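Local coordinates for protein dihydropteroate synthase (Mycobacterium smegmatis, PDB 6OMZ) that probably catalyses the condensation of para-aminobenzoate with 6-hydroxymethyl-7,8-dihydropterin diphosphate to give 7,8-dihydropteroate, the immediate precursor of folate derivatives, at residues D45-H50 and T86-E91; I76-E81 and T103-V108; T20-M25 and W266-H271; A117-D122 and K140-L145. The protein carries 1 engineered substitution. One frame throughout, in Å; residues are numbered along the deposited sequence. Where two conformers were deposited one is given.

Contact 1 (D45-H50 and T86-E91); sequences DRAVEH and TPVIRE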
# COMPACT_ATOMS: atom_id res chain seq x y z
N ASP A 45 1.25 22.21 0.57
CA ASP A 45 0.39 22.48 1.72
C ASP A 45 -0.89 21.65 1.66
O ASP A 45 -1.40 21.20 2.70
CB ASP A 45 0.05 23.97 1.81
CG ASP A 45 1.27 24.83 2.08
OD1 ASP A 45 2.28 24.31 2.61
OD2 ASP A 45 1.23 26.04 1.76
N ARG A 46 -1.45 21.45 0.47
CA ARG A 46 -2.66 20.64 0.35
C ARG A 46 -2.38 19.20 0.74
O ARG A 46 -3.19 18.57 1.44
CB ARG A 46 -3.22 20.70 -1.07
CG ARG A 46 -4.64 20.16 -1.21
CD ARG A 46 -4.84 19.31 -2.46
NE ARG A 46 -5.14 20.10 -3.66
CZ ARG A 46 -6.32 20.12 -4.27
NH1 ARG A 46 -7.34 19.41 -3.80
NH2 ARG A 46 -6.49 20.86 -5.36
N ALA A 47 -1.23 18.65 0.31
CA ALA A 47 -0.89 17.28 0.66
C ALA A 47 -0.60 17.15 2.14
O ALA A 47 -0.98 16.15 2.77
CB ALA A 47 0.31 16.81 -0.17
N VAL A 48 0.07 18.14 2.73
CA VAL A 48 0.33 18.10 4.16
C VAL A 48 -0.98 18.14 4.95
O VAL A 48 -1.18 17.37 5.89
CB VAL A 48 1.28 19.23 4.57
CG1 VAL A 48 1.27 19.42 6.08
CG2 VAL A 48 2.69 18.95 4.06
N GLU A 49 -1.89 19.05 4.57
CA GLU A 49 -3.17 19.11 5.28
C GLU A 49 -3.96 17.82 5.09
O GLU A 49 -4.69 17.40 5.99
CB GLU A 49 -3.99 20.30 4.80
CG GLU A 49 -3.40 21.66 5.18
CD GLU A 49 -3.30 21.88 6.69
OE1 GLU A 49 -4.10 21.28 7.45
OE2 GLU A 49 -2.41 22.65 7.11
N HIS A 50 -3.81 17.18 3.93
CA HIS A 50 -4.44 15.88 3.70
C HIS A 50 -3.91 14.85 4.69
O HIS A 50 -4.69 14.15 5.36
CB HIS A 50 -4.18 15.44 2.25
CG HIS A 50 -4.93 14.21 1.85
ND1 HIS A 50 -4.64 13.51 0.70
CD2 HIS A 50 -5.96 13.56 2.43
CE1 HIS A 50 -5.46 12.48 0.60
NE2 HIS A 50 -6.28 12.49 1.63
N THR A 86 9.39 15.01 -0.85
CA THR A 86 10.20 15.32 0.33
C THR A 86 9.69 16.52 1.14
O THR A 86 9.74 16.45 2.39
CB THR A 86 11.69 15.52 -0.02
OG1 THR A 86 11.86 16.44 -1.10
CG2 THR A 86 12.33 14.17 -0.37
N PRO A 87 9.19 17.61 0.54
CA PRO A 87 8.64 18.70 1.38
C PRO A 87 7.45 18.24 2.21
O PRO A 87 7.27 18.70 3.35
CB PRO A 87 8.22 19.77 0.37
CG PRO A 87 9.00 19.46 -0.88
CD PRO A 87 9.14 17.97 -0.90
N VAL A 88 6.63 17.37 1.65
CA VAL A 88 5.47 16.85 2.36
C VAL A 88 5.92 15.97 3.51
O VAL A 88 5.42 16.08 4.64
CB VAL A 88 4.55 16.08 1.39
CG1 VAL A 88 3.41 15.39 2.14
CG2 VAL A 88 4.02 17.02 0.31
N ILE A 89 6.88 15.09 3.25
CA ILE A 89 7.38 14.20 4.29
C ILE A 89 8.05 14.99 5.40
O ILE A 89 7.88 14.68 6.58
CB ILE A 89 8.35 13.16 3.67
CG1 ILE A 89 7.58 12.25 2.69
CG2 ILE A 89 9.03 12.33 4.76
CD1 ILE A 89 8.50 11.38 1.81
N ARG A 90 8.82 16.02 5.04
CA ARG A 90 9.49 16.82 6.07
C ARG A 90 8.48 17.47 7.02
O ARG A 90 8.68 17.45 8.25
CB ARG A 90 10.37 17.90 5.43
CG ARG A 90 11.79 17.43 5.10
CD ARG A 90 12.70 18.61 4.74
NE ARG A 90 12.29 19.24 3.48
CZ ARG A 90 12.72 18.85 2.28
NH1 ARG A 90 13.56 17.83 2.16
NH2 ARG A 90 12.29 19.48 1.18
N GLU A 91 7.40 18.03 6.49
CA GLU A 91 6.45 18.72 7.37
C GLU A 91 5.65 17.74 8.22
O GLU A 91 5.36 18.01 9.39
CB GLU A 91 5.54 19.62 6.54
CG GLU A 91 6.31 20.64 5.72
CD GLU A 91 5.44 21.71 5.10
OE1 GLU A 91 4.39 22.04 5.69
OE2 GLU A 91 5.81 22.21 4.02

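Contact 2 (I76-E81 and T103-V108); sequences IDPGVE and TMHADV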
# COMPACT_ATOMS: atom_id res chain seq x y z
N ILE A 76 7.18 10.72 -14.96
CA ILE A 76 8.06 11.75 -14.41
C ILE A 76 9.41 11.14 -14.04
O ILE A 76 9.53 9.95 -13.75
CB ILE A 76 7.44 12.44 -13.18
CG1 ILE A 76 7.25 11.44 -12.05
CG2 ILE A 76 6.11 13.10 -13.53
CD1 ILE A 76 6.94 12.08 -10.72
N ASP A 77 10.43 12.00 -14.04
CA ASP A 77 11.78 11.60 -13.66
C ASP A 77 11.85 11.33 -12.16
O ASP A 77 11.11 11.94 -11.38
CB ASP A 77 12.76 12.69 -14.07
CG ASP A 77 14.16 12.46 -13.52
OD1 ASP A 77 14.90 11.63 -14.08
OD2 ASP A 77 14.53 13.14 -12.54
N PRO A 78 12.74 10.43 -11.71
CA PRO A 78 12.89 10.22 -10.26
C PRO A 78 13.30 11.47 -9.49
O PRO A 78 12.93 11.62 -8.32
CB PRO A 78 13.95 9.12 -10.17
CG PRO A 78 13.76 8.34 -11.44
CD PRO A 78 13.37 9.35 -12.49
N GLY A 79 14.06 12.37 -10.12
CA GLY A 79 14.36 13.64 -9.46
C GLY A 79 13.11 14.44 -9.16
O GLY A 79 12.99 15.05 -8.09
N VAL A 80 12.15 14.42 -10.08
CA VAL A 80 10.89 15.13 -9.88
C VAL A 80 10.04 14.41 -8.84
O VAL A 80 9.38 15.05 -8.01
CB VAL A 80 10.15 15.29 -11.22
CG1 VAL A 80 8.74 15.82 -11.02
CG2 VAL A 80 10.94 16.20 -12.14
N GLU A 81 10.05 13.07 -8.85
CA GLU A 81 9.34 12.31 -7.83
C GLU A 81 9.81 12.69 -6.43
O GLU A 81 8.99 12.98 -5.54
CB GLU A 81 9.52 10.81 -8.08
CG GLU A 81 8.72 9.88 -7.13
CD GLU A 81 9.07 8.41 -7.34
OE1 GLU A 81 9.93 8.11 -8.19
OE2 GLU A 81 8.51 7.54 -6.63
N THR A 103 7.57 4.22 -3.19
CA THR A 103 8.42 4.39 -4.36
C THR A 103 9.08 3.06 -4.70
O THR A 103 9.31 2.22 -3.82
CB THR A 103 9.50 5.49 -4.14
OG1 THR A 103 10.18 5.78 -5.38
CG2 THR A 103 10.55 5.03 -3.13
N MET A 104 9.35 2.87 -6.00
CA MET A 104 10.15 1.78 -6.52
C MET A 104 11.60 2.16 -6.74
O MET A 104 12.39 1.32 -7.17
CB MET A 104 9.62 1.28 -7.88
CG MET A 104 8.16 0.98 -7.99
SD MET A 104 7.81 0.48 -9.71
CE MET A 104 8.05 2.01 -10.60
N HIS A 105 11.96 3.42 -6.51
CA HIS A 105 13.25 3.95 -6.94
C HIS A 105 14.13 4.19 -5.73
O HIS A 105 13.73 4.91 -4.81
CB HIS A 105 13.04 5.22 -7.76
CG HIS A 105 12.14 5.02 -8.93
ND1 HIS A 105 11.00 5.77 -9.14
CD2 HIS A 105 12.19 4.13 -9.95
CE1 HIS A 105 10.40 5.36 -10.25
NE2 HIS A 105 11.10 4.37 -10.76
N ALA A 106 15.32 3.58 -5.73
CA ALA A 106 16.17 3.58 -4.55
C ALA A 106 16.61 4.99 -4.17
O ALA A 106 16.67 5.34 -2.98
CB ALA A 106 17.39 2.68 -4.78
N ASP A 107 16.93 5.82 -5.17
CA ASP A 107 17.39 7.18 -4.86
C ASP A 107 16.26 7.99 -4.25
O ASP A 107 16.49 8.82 -3.35
CB ASP A 107 17.93 7.86 -6.13
CG ASP A 107 19.27 7.30 -6.58
OD1 ASP A 107 19.87 6.46 -5.88
OD2 ASP A 107 19.73 7.72 -7.67
N VAL A 108 15.02 7.76 -4.71
CA VAL A 108 13.87 8.44 -4.12
C VAL A 108 13.64 7.97 -2.69
O VAL A 108 13.40 8.80 -1.79
CB VAL A 108 12.62 8.22 -5.00
CG1 VAL A 108 11.40 8.81 -4.33
CG2 VAL A 108 12.83 8.85 -6.37
O HOH W 1 7.95 4.91 -7.86

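Contact 3 (T20-M25 and W266-H271); sequences TPVQVM and WGVRVH. With PMM (pterin-6-yl-methyl-monophosphate), chain D.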
# COMPACT_ATOMS: atom_id res chain seq x y z
N THR A 20 -2.45 -6.16 19.76
CA THR A 20 -1.85 -5.96 18.44
C THR A 20 -2.90 -5.57 17.40
O THR A 20 -3.40 -6.42 16.66
CB THR A 20 -1.10 -7.23 17.96
OG1 THR A 20 -1.85 -8.39 18.33
CG2 THR A 20 0.28 -7.30 18.59
N PRO A 21 -3.24 -4.29 17.36
CA PRO A 21 -4.28 -3.83 16.43
C PRO A 21 -3.73 -3.62 15.03
O PRO A 21 -2.54 -3.34 14.84
CB PRO A 21 -4.73 -2.50 17.04
CG PRO A 21 -3.48 -1.97 17.66
CD PRO A 21 -2.69 -3.17 18.15
N VAL A 22 -4.63 -3.74 14.05
CA VAL A 22 -4.25 -3.50 12.66
C VAL A 22 -3.84 -2.04 12.48
O VAL A 22 -4.49 -1.11 12.99
CB VAL A 22 -5.41 -3.89 11.73
CG1 VAL A 22 -6.67 -3.13 12.09
CG2 VAL A 22 -5.03 -3.64 10.27
N GLN A 23 -2.75 -1.82 11.76
CA GLN A 23 -2.30 -0.48 11.42
C GLN A 23 -3.07 0.04 10.22
O GLN A 23 -3.08 -0.60 9.16
CB GLN A 23 -0.80 -0.48 11.12
CG GLN A 23 0.04 -1.08 12.23
CD GLN A 23 0.02 -0.23 13.49
OE1 GLN A 23 -0.64 -0.58 14.47
NE2 GLN A 23 0.71 0.89 13.45
N VAL A 24 -3.70 1.20 10.36
CA VAL A 24 -4.37 1.83 9.22
C VAL A 24 -3.39 2.78 8.54
O VAL A 24 -2.92 3.74 9.15
CB VAL A 24 -5.65 2.54 9.65
CG1 VAL A 24 -6.25 3.34 8.48
CG2 VAL A 24 -6.67 1.51 10.12
N MET A 25 -3.06 2.49 7.28
CA MET A 25 -2.14 3.29 6.50
C MET A 25 -2.95 4.15 5.53
O MET A 25 -3.55 3.64 4.58
CB MET A 25 -1.16 2.38 5.75
CG MET A 25 -0.23 3.09 4.78
SD MET A 25 0.70 1.92 3.78
CE MET A 25 1.92 1.33 4.96
N TRP A 266 -1.47 -7.40 9.33
CA TRP A 266 -0.77 -6.38 10.10
C TRP A 266 -1.30 -4.98 9.80
O TRP A 266 -1.39 -4.13 10.70
CB TRP A 266 0.74 -6.46 9.81
CG TRP A 266 1.52 -5.23 10.21
CD1 TRP A 266 2.04 -4.95 11.45
CD2 TRP A 266 1.86 -4.12 9.37
NE1 TRP A 266 2.68 -3.72 11.43
CE2 TRP A 266 2.58 -3.19 10.17
CE3 TRP A 266 1.63 -3.81 8.02
CZ2 TRP A 266 3.07 -1.98 9.66
CZ3 TRP A 266 2.11 -2.60 7.51
CH2 TRP A 266 2.83 -1.71 8.33
N GLY A 267 -1.63 -4.72 8.53
CA GLY A 267 -2.11 -3.40 8.16
C GLY A 267 -3.03 -3.42 6.96
O GLY A 267 -3.13 -4.43 6.24
N VAL A 268 -3.69 -2.28 6.74
CA VAL A 268 -4.50 -2.03 5.55
C VAL A 268 -4.11 -0.67 4.99
O VAL A 268 -3.96 0.29 5.75
CB VAL A 268 -6.02 -2.08 5.86
CG1 VAL A 268 -6.46 -3.48 6.26
CG2 VAL A 268 -6.41 -1.07 6.98
N ARG A 269 -3.96 -0.59 3.66
CA ARG A 269 -3.63 0.66 2.98
C ARG A 269 -4.91 1.20 2.33
O ARG A 269 -5.50 0.53 1.48
CB ARG A 269 -2.53 0.43 1.93
CG ARG A 269 -2.04 1.69 1.21
CD ARG A 269 -0.99 1.34 0.13
NE ARG A 269 -0.54 2.51 -0.61
CZ ARG A 269 -1.17 3.02 -1.67
NH1 ARG A 269 -2.28 2.47 -2.12
NH2 ARG A 269 -0.67 4.09 -2.28
N VAL A 270 -5.35 2.40 2.76
CA VAL A 270 -6.65 2.92 2.35
C VAL A 270 -6.57 4.41 2.03
O VAL A 270 -5.74 5.15 2.58
CB VAL A 270 -7.75 2.69 3.42
CG1 VAL A 270 -7.92 1.18 3.73
CG2 VAL A 270 -7.41 3.46 4.71
N HIS A 271 -7.46 4.86 1.16
CA HIS A 271 -7.63 6.29 0.93
C HIS A 271 -8.59 6.89 1.94
O HIS A 271 -8.34 7.98 2.47
CB HIS A 271 -8.14 6.52 -0.50
CG HIS A 271 -7.19 6.05 -1.56
ND1 HIS A 271 -6.22 6.87 -2.09
CD2 HIS A 271 -7.06 4.85 -2.18
CE1 HIS A 271 -5.54 6.19 -3.01
NE2 HIS A 271 -6.03 4.97 -3.07
N5 PMM D . -1.54 0.10 -4.41
C6 PMM D . -1.14 1.22 -5.02
C7 PMM D . 0.02 1.87 -4.62
N8 PMM D . 0.83 1.43 -3.65
N1 PMM D . 1.30 -0.16 -2.11
C2 PMM D . 1.00 -1.31 -1.50
N2 PMM D . 1.84 -1.82 -0.60
N3 PMM D . -0.13 -2.03 -1.78
C4 PMM D . -1.08 -1.67 -2.71
O4 PMM D . -2.08 -2.36 -2.88
C4A PMM D . -0.79 -0.42 -3.42
C8A PMM D . 0.42 0.30 -3.07
C9 PMM D . -1.93 1.67 -6.22
O10 PMM D . -3.23 2.14 -5.79
PA PMM D . -3.66 3.67 -5.44
O1P PMM D . -5.08 3.59 -5.00
O2P PMM D . -2.76 4.20 -4.32
O3P PMM D . -3.47 4.53 -6.69
O HOH W 2 -0.70 -4.53 13.45

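Contact 4 (A117-D122 and K140-L145); sequences AHIVND and KVPWIL. With PMM (pterin-6-yl-methyl-monophosphate), chain D.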
# COMPACT_ATOMS: atom_id res chain seq x y z
N ALA A 117 10.86 9.93 6.48
CA ALA A 117 10.10 8.70 6.33
C ALA A 117 10.77 7.60 7.14
O ALA A 117 11.99 7.57 7.29
CB ALA A 117 10.01 8.29 4.86
N HIS A 118 9.96 6.68 7.66
CA HIS A 118 10.46 5.59 8.49
C HIS A 118 10.16 4.21 7.94
O HIS A 118 10.54 3.22 8.58
CB HIS A 118 9.91 5.70 9.91
CG HIS A 118 10.59 6.73 10.75
ND1 HIS A 118 10.06 7.22 11.92
CD2 HIS A 118 11.78 7.37 10.59
CE1 HIS A 118 10.88 8.12 12.45
NE2 HIS A 118 11.93 8.23 11.65
N ILE A 119 9.46 4.11 6.81
CA ILE A 119 9.14 2.84 6.16
C ILE A 119 9.26 3.08 4.66
O ILE A 119 8.93 4.16 4.17
CB ILE A 119 7.70 2.38 6.50
CG1 ILE A 119 7.50 2.16 8.00
CG2 ILE A 119 7.30 1.12 5.71
CD1 ILE A 119 6.01 2.06 8.34
N VAL A 120 9.72 2.07 3.91
CA VAL A 120 9.76 2.13 2.45
C VAL A 120 8.74 1.14 1.91
O VAL A 120 8.76 -0.04 2.27
CB VAL A 120 11.16 1.80 1.90
CG1 VAL A 120 11.13 1.79 0.35
CG2 VAL A 120 12.17 2.81 2.40
N ASN A 121 7.85 1.63 1.04
CA ASN A 121 6.77 0.84 0.46
C ASN A 121 7.04 0.68 -1.04
O ASN A 121 6.83 1.62 -1.81
CB ASN A 121 5.42 1.52 0.70
CG ASN A 121 4.28 0.77 0.04
OD1 ASN A 121 4.36 -0.44 -0.15
ND2 ASN A 121 3.21 1.49 -0.31
N ASP A 122 7.48 -0.51 -1.45
CA ASP A 122 7.98 -0.75 -2.81
C ASP A 122 7.02 -1.66 -3.57
O ASP A 122 7.02 -2.88 -3.36
CB ASP A 122 9.37 -1.36 -2.71
CG ASP A 122 10.05 -1.56 -4.05
OD1 ASP A 122 9.45 -1.32 -5.13
OD2 ASP A 122 11.23 -1.97 -4.01
N LYS A 140 18.09 0.39 7.94
CA LYS A 140 17.55 -0.39 9.05
C LYS A 140 16.15 0.08 9.45
O LYS A 140 15.84 0.29 10.62
CB LYS A 140 18.51 -0.37 10.24
CG LYS A 140 19.84 -1.07 9.94
CD LYS A 140 20.70 -1.23 11.18
CE LYS A 140 21.83 -2.22 10.93
NZ LYS A 140 21.31 -3.61 10.75
N VAL A 141 15.29 0.24 8.44
CA VAL A 141 13.88 0.59 8.63
C VAL A 141 13.06 -0.49 7.95
O VAL A 141 13.59 -1.29 7.15
CB VAL A 141 13.55 1.99 8.07
CG1 VAL A 141 14.32 3.09 8.83
CG2 VAL A 141 13.83 2.05 6.56
N PRO A 142 11.76 -0.59 8.25
CA PRO A 142 10.94 -1.62 7.62
C PRO A 142 10.83 -1.43 6.11
O PRO A 142 10.83 -0.31 5.59
CB PRO A 142 9.57 -1.47 8.30
CG PRO A 142 9.89 -0.88 9.63
CD PRO A 142 11.03 0.08 9.35
N TRP A 143 10.71 -2.55 5.41
CA TRP A 143 10.58 -2.58 3.96
C TRP A 143 9.36 -3.41 3.61
O TRP A 143 9.29 -4.59 3.98
CB TRP A 143 11.85 -3.16 3.32
CG TRP A 143 11.97 -3.07 1.81
CD1 TRP A 143 11.19 -2.33 0.95
CD2 TRP A 143 12.94 -3.74 1.00
NE1 TRP A 143 11.63 -2.50 -0.34
CE2 TRP A 143 12.70 -3.36 -0.34
CE3 TRP A 143 14.00 -4.62 1.27
CZ2 TRP A 143 13.47 -3.84 -1.41
CZ3 TRP A 143 14.77 -5.09 0.21
CH2 TRP A 143 14.50 -4.69 -1.11
N ILE A 144 8.38 -2.79 2.94
CA ILE A 144 7.19 -3.48 2.46
C ILE A 144 7.46 -3.96 1.05
O ILE A 144 7.71 -3.15 0.14
CB ILE A 144 5.96 -2.55 2.49
CG1 ILE A 144 5.65 -2.09 3.92
CG2 ILE A 144 4.73 -3.27 1.90
CD1 ILE A 144 4.71 -0.87 3.99
N LEU A 145 7.39 -5.28 0.85
CA LEU A 145 7.58 -5.91 -0.46
C LEU A 145 6.22 -6.30 -1.02
O LEU A 145 5.60 -7.26 -0.55
CB LEU A 145 8.48 -7.15 -0.33
CG LEU A 145 9.86 -6.92 0.29
CD1 LEU A 145 10.47 -8.25 0.71
CD2 LEU A 145 10.77 -6.20 -0.70
N5 PMM D . -1.54 0.10 -4.41
C6 PMM D . -1.14 1.22 -5.02
C7 PMM D . 0.02 1.87 -4.62
N8 PMM D . 0.83 1.43 -3.65
N1 PMM D . 1.30 -0.16 -2.11
C2 PMM D . 1.00 -1.31 -1.50
N2 PMM D . 1.84 -1.82 -0.60
N3 PMM D . -0.13 -2.03 -1.78
C4 PMM D . -1.08 -1.67 -2.71
O4 PMM D . -2.08 -2.36 -2.88
C4A PMM D . -0.79 -0.42 -3.42
C8A PMM D . 0.42 0.30 -3.07
C9 PMM D . -1.93 1.67 -6.22
O10 PMM D . -3.23 2.14 -5.79
PA PMM D . -3.66 3.67 -5.44
O1P PMM D . -5.08 3.59 -5.00
O2P PMM D . -2.76 4.20 -4.32
O3P PMM D . -3.47 4.53 -6.69

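Contact 1 (D45-H50 and T86-E91)
Helices 44-56 and 78-93 pack against each other on the outside of the TIM barrel, and here a turn and a half of each meets at a crossing angle of -41°, with the axes 9.1 Å apart at their closest. The single methyl of Ala47 and the branched Val48 and Val88 fill the interface. Asp45, exposed to solvent, starts the walk: its OD1 lies 4.3 Å from OE2 of Glu91, two like charges that would repel if both are ionised, a cost that solvent at the exposed Asp45 would lessen. Two residues on, Ala47 is buried, and its lone methyl lets helix 78-93 come near; CB sits 3.7 Å from CG2 of Val88. Helix 30-35 covers this patch from another side, through Val30, which touches both Ala47 and Val88. Val48 then carries most of the contact. With CG1 anti to the backbone N (chi1 165°), its CG2 is left beside the backbone N and enters between Val88 and Glu91, 3.9 Å from CA of Val88. The two residues stand one turn apart on helix 78-93, so the methyl meets backbone at one and side chain at the other. Glu91 crosses Val48 at about a right angle; CB, the carboxylate carbon and OE1 lie along the CG2 methyl, while OE2 is turned toward Asp45. The closest touch of Val48 is CG2 to Glu91 CB, at 3.8 Å.

Contact 2 (I76-E81 and T103-V108)
Where strand 98-102 of the TIM barrel gives way to helix 106-114, the linking loop is tied to the first turn of helix 78-93 by one buried carboxylate, that of Glu81. The side chain leaves its helix with CG anti to the backbone N (chi1 -175°) and runs out extended, which carries the carboxylate across to the loop, where each oxygen meets a different partner. OE1 uses its syn lone pair to accept from ND1 of His105 at 2.7 Å, a His-carboxylate hydrogen bond that lies close to the imidazole plane, although the carboxylate and the ring are turned 86° to each other. OE2 accepts from Thr103 OG1, also at 2.7 Å, the hydroxyl coming in from above the carboxylate plane. A water molecule donates to OE2 as well and accepts from Met104 N, so three hydrogen bonds satisfy the buried group and would help it to stay charged. Threonine suits its place because OG1 does double duty: besides donating to Glu81, it accepts from His105 N at 3.2 Å, an ST turn that shapes the start of the loop. Val108 supplies the apolar side, crossing Glu81 at about a right angle with CG1 3.8 Å from CD. Pro78, just after the N-cap Asp77, presents CG over one face of the imidazole and CB to Val108. The nearest approach of Val108 is CG2 to Pro78 O, 3.4 Å.

Contact 3 (T20-M25 and W266-H271)
The first and last strands of the TIM barrel, 23-29 and 267-270, run side by side here and so close the ring in parallel fashion, their axes 20° apart. Backbone bonds alternate across the seam: Gln23 N gives to Trp266 O at 2.9 Å, Val268 N to Gln23 O, Met25 N to Val268 O and Val270 N to Met25 O at 2.8 Å, all fairly straight. Gly267, having no side chain, lets Gln23 O come to 3.1 Å from its CA and the Trp266 indole fold close over it; CG2 of Val22 settles onto the same CA at 3.6 Å. The bent Gln23 lays CG over the rim of the indole's five-membered ring, a CH-pi contact at 4.2 Å from its centroid. On the face holding Met25 and Arg269, the thioether sulphur of Met25 rests on CG of Arg269, 3.8 Å away. Arg269 is stretched from CG to NE, a reach that brings N8 of the pterin 3.2 Å above its guanidinium plane, while NH1 and NH2 both bond O2P. His271 NE2 adds a bond to O1P of the phosphate, 2.6 Å long. Salt bridges from Asp63 to NE and Asp102 to NH2 would help fix the guanidinium's rotation. On the other face Val24 and Val268 lie side by side, CG2 against CG2, covered by helices 273-287 and 250-262, while strands 61-65 and 223-224 flank the pair.

Contact 4 (A117-D122 and K140-L145)
A buried indole nitrogen without a hydrogen-bond partner is the oddity here: NE1 of Trp143 lies 3.7 Å from OD2 of Asp122, yet the carboxylate spends its bonds on Ser124 and Gly126 N. Ring and carboxylate are nearly coplanar, 20° apart, so Asp122 meets the edge of the indole, with CB 3.5 Å from NE1. Leu145 lays CD2 over one face of the same ring. Asp122 and Trp143 extend from the parallel TIM-barrel strands 119-122 and 143-146, joined by Ile144 N to Val120 O at 2.9 Å and by two longer bonds, Val120 N to Pro142 O and Asp122 N to Ile144 O. Proline fits the lead-in at 142: it has no N-H to satisfy, its CD rests 3.3 Å from His118 O, and its carbonyl opens the ladder. On the opposite face of the sheet, Asn121 and Ile144 cross obliquely, and Ile144 CD1 packs on Ile119 CG2 at 3.7 Å. Asn121, with CG anti to the backbone N, offers its amide to the pterin as a matched pair: OD1 accepts from N2 at 2.9 Å and ND2 donates to N1 at 3.1 Å; an amide suits the place because it carries an acceptor and a donor side by side. The strands belong to a beta-alpha-beta unit whose helix 132-139 covers Trp143; helix 165-182 touches Trp143 and Leu145, and strand 98-102 runs along the far side of strand 119-122.

From the N terminus, 20-25 opens contact 3, whose partner 266-271 comes only near the end of the chain; this longest loop encloses the other three contacts and joins the first barrel strand to the last. Within it, 45-50 begins contact 1, but 76-81 begins contact 2 before 86-91 completes contact 1, so these two cross, sharing helix 78-93 as it packs on helix 44-56 at one end and on the start of helix 106-114 at the other. Once 103-108 has closed contact 2, contact 4 follows in series over the short span from 117-122 to 140-145. Contacts 3 and 4 both reach the pterin ligand from the same sheet, and Met25 CE packs on Ile144 CD1.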